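PDB 2P51: SPCC18.06c protein from Schizosaccharomyces pombe, which removes poly(A) tails from mRNA as a metal-dependent 3'-exoribonuclease, the catalytic deadenylase of the CCR4-NOT complex. Local coordinates for residues N109-Q115 against F134-Q138. Numbering follows the deposited sequence.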
loop_
_atom_site.group_PDB
_atom_site.type_symbol
_atom_site.label_atom_id
_atom_site.label_comp_id
_atom_site.label_asym_id
_atom_site.label_seq_id
_atom_site.Cartn_x
_atom_site.Cartn_y
_atom_site.Cartn_z
ATOM N N ASN A 109 -1.446 -8.561 8.712
ATOM C CA ASN A 109 -2.616 -8.175 9.509
ATOM C C ASN A 109 -2.207 -7.585 10.851
ATOM O O ASN A 109 -1.498 -8.293 11.602
ATOM C CB ASN A 109 -3.473 -9.443 9.706
ATOM C CG ASN A 109 -3.973 -9.964 8.353
ATOM O OD1 ASN A 109 -4.740 -9.278 7.658
ATOM N ND2 ASN A 109 -3.500 -11.158 8.005
ATOM N N PHE A 110 -2.580 -6.345 11.137
ATOM C CA PHE A 110 -2.028 -5.619 12.281
ATOM C C PHE A 110 -2.990 -5.556 13.457
ATOM O O PHE A 110 -4.219 -5.645 13.333
ATOM C CB PHE A 110 -1.656 -4.189 11.850
ATOM C CG PHE A 110 -0.445 -4.262 10.928
ATOM C CD1 PHE A 110 0.840 -4.300 11.449
ATOM C CD2 PHE A 110 -0.587 -4.344 9.555
ATOM C CE1 PHE A 110 1.954 -4.367 10.624
ATOM C CE2 PHE A 110 0.504 -4.383 8.706
ATOM C CZ PHE A 110 1.789 -4.428 9.263
ATOM N N THR A 111 -2.391 -5.372 14.627
ATOM C CA THR A 111 -3.152 -5.335 15.891
ATOM C C THR A 111 -4.187 -4.211 15.881
ATOM O O THR A 111 -3.944 -3.084 15.431
ATOM C CB THR A 111 -2.169 -5.170 17.055
ATOM O OG1 THR A 111 -2.890 -5.393 18.275
ATOM C CG2 THR A 111 -1.602 -3.753 17.080
ATOM N N PHE A 112 -5.392 -4.481 16.387
ATOM C CA PHE A 112 -6.463 -3.468 16.389
ATOM C C PHE A 112 -7.455 -3.907 17.446
ATOM O O PHE A 112 -7.596 -5.134 17.678
ATOM C CB PHE A 112 -7.090 -3.410 14.984
ATOM C CG PHE A 112 -7.844 -2.117 14.797
ATOM C CD1 PHE A 112 -7.140 -0.980 14.394
ATOM C CD2 PHE A 112 -9.221 -2.026 15.025
ATOM C CE1 PHE A 112 -7.804 0.238 14.236
ATOM C CE2 PHE A 112 -9.855 -0.810 14.867
ATOM C CZ PHE A 112 -9.152 0.320 14.485
ATOM N N ASN A 113 -8.144 -2.981 18.102
ATOM C CA ASN A 113 -9.001 -3.247 19.237
ATOM C C ASN A 113 -10.271 -2.404 19.053
ATOM O O ASN A 113 -10.229 -1.186 19.167
ATOM C CB ASN A 113 -8.272 -2.954 20.540
ATOM C CG ASN A 113 -9.132 -3.385 21.711
ATOM O OD1 ASN A 113 -10.272 -2.937 21.797
ATOM N ND2 ASN A 113 -8.542 -4.219 22.586
ATOM N N LEU A 114 -11.396 -3.059 18.738
ATOM C CA LEU A 114 -12.619 -2.327 18.447
ATOM C C LEU A 114 -13.162 -1.594 19.664
ATOM O O LEU A 114 -13.923 -0.639 19.580
ATOM C CB LEU A 114 -13.734 -3.261 17.905
ATOM C CG LEU A 114 -13.445 -3.759 16.464
ATOM C CD1 LEU A 114 -14.527 -4.749 16.039
ATOM C CD2 LEU A 114 -13.306 -2.595 15.471
ATOM N N GLN A 115 -12.787 -2.074 20.846
ATOM C CA GLN A 115 -13.306 -1.401 22.047
ATOM C C GLN A 115 -12.475 -0.167 22.365
ATOM O O GLN A 115 -12.973 0.834 22.878
ATOM C CB GLN A 115 -13.308 -2.456 23.176
ATOM C CG GLN A 115 -14.261 -3.618 22.966
ATOM C CD GLN A 115 -13.782 -4.720 22.042
ATOM O OE1 GLN A 115 -14.564 -5.178 21.184
ATOM N NE2 GLN A 115 -12.536 -5.201 22.142
ATOM N N PHE A 134 -11.833 -9.113 12.831
ATOM C CA PHE A 134 -11.327 -8.172 13.832
ATOM C C PHE A 134 -10.909 -8.865 15.120
ATOM O O PHE A 134 -9.967 -8.458 15.789
ATOM C CB PHE A 134 -12.400 -7.076 14.051
ATOM C CG PHE A 134 -12.258 -5.962 13.004
ATOM C CD1 PHE A 134 -11.234 -5.031 13.098
ATOM C CD2 PHE A 134 -13.149 -5.838 11.937
ATOM C CE1 PHE A 134 -11.058 -4.000 12.179
ATOM C CE2 PHE A 134 -12.980 -4.845 10.980
ATOM C CZ PHE A 134 -11.919 -3.923 11.087
ATOM N N LYS A 135 -11.596 -9.950 15.520
ATOM C CA LYS A 135 -11.213 -10.589 16.754
ATOM C C LYS A 135 -9.781 -11.129 16.648
ATOM O O LYS A 135 -8.957 -11.058 17.538
ATOM C CB LYS A 135 -12.169 -11.736 17.106
ATOM C CG LYS A 135 -11.818 -12.438 18.419
ATOM C CD LYS A 135 -12.759 -13.535 18.804
ATOM C CE LYS A 135 -14.272 -13.276 18.889
ATOM N NZ LYS A 135 -14.915 -14.291 18.023
ATOM N N LYS A 136 -9.445 -11.682 15.484
ATOM C CA LYS A 136 -8.111 -12.220 15.264
ATOM C C LYS A 136 -7.080 -11.108 15.212
ATOM O O LYS A 136 -5.967 -11.328 15.728
ATOM C CB LYS A 136 -8.056 -13.081 14.002
ATOM C CG LYS A 136 -6.877 -14.038 14.053
ATOM C CD LYS A 136 -6.989 -15.091 12.959
ATOM C CE LYS A 136 -5.694 -15.895 12.811
ATOM N NZ LYS A 136 -5.799 -16.942 11.748
ATOM N N HIS A 137 -7.423 -9.947 14.653
ATOM C CA HIS A 137 -6.461 -8.850 14.692
ATOM C C HIS A 137 -6.209 -8.445 16.146
ATOM O O HIS A 137 -5.099 -7.991 16.479
ATOM C CB HIS A 137 -6.963 -7.637 13.925
ATOM C CG HIS A 137 -6.911 -7.766 12.424
ATOM N ND1 HIS A 137 -6.037 -7.028 11.626
ATOM C CD2 HIS A 137 -7.640 -8.541 11.574
ATOM C CE1 HIS A 137 -6.227 -7.348 10.349
ATOM N NE2 HIS A 137 -7.191 -8.268 10.306
ATOM N N GLN A 138 -7.223 -8.602 17.016
ATOM C CA GLN A 138 -7.002 -8.169 18.396
ATOM C C GLN A 138 -6.088 -9.175 19.083
ATOM O O GLN A 138 -5.220 -8.838 19.893
ATOM C CB GLN A 138 -8.337 -8.005 19.133
ATOM C CG GLN A 138 -8.070 -7.418 20.528
ATOM C CD GLN A 138 -9.361 -7.223 21.294
ATOM O OE1 GLN A 138 -10.364 -6.788 20.713
ATOM N NE2 GLN A 138 -9.383 -7.523 22.588
HETATM O O HOH W 1 -2.815 -8.002 18.876
HETATM O O HOH W 2 -9.756 -5.874 16.237
HETATM O O HOH W 3 -11.446 -5.870 18.378
#
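The CA-to-CB bond of F134, in the first turn of helix 134-140, is directed toward loop 109-115, which is extended over N109-N113. F134 CB meets L114 CD1 at 3.7 Å, L114 CD2 lies over one face of the F134 ring, and F134 CE1 is 3.9 Å from F112 CD2; I124 and L127 of helix 121-129 extend this apolar cluster. The carbonyl of F134 is joined to that of F112 through water 2, which donates to both. One turn on, H137 donates from ND1 to F110 O (2.9 Å), while its carbonyl O receives a CA-H...O contact from T111 CA (3.3 Å). Q138 then reaches along the loop, its OE1 accepting from Q115 NE2 (3.0 Å) and, through water 3, linking to L114 N; water 1 joins its carbonyl to T111 OG1. Apolar contacts at F134, two direct hydrogen bonds and three bridging waters thus hold the helix against the loop. The contact places helix 134-140 against the loop that follows strand 105-109, at the edge of the RNase H-like core of this DEDD nuclease.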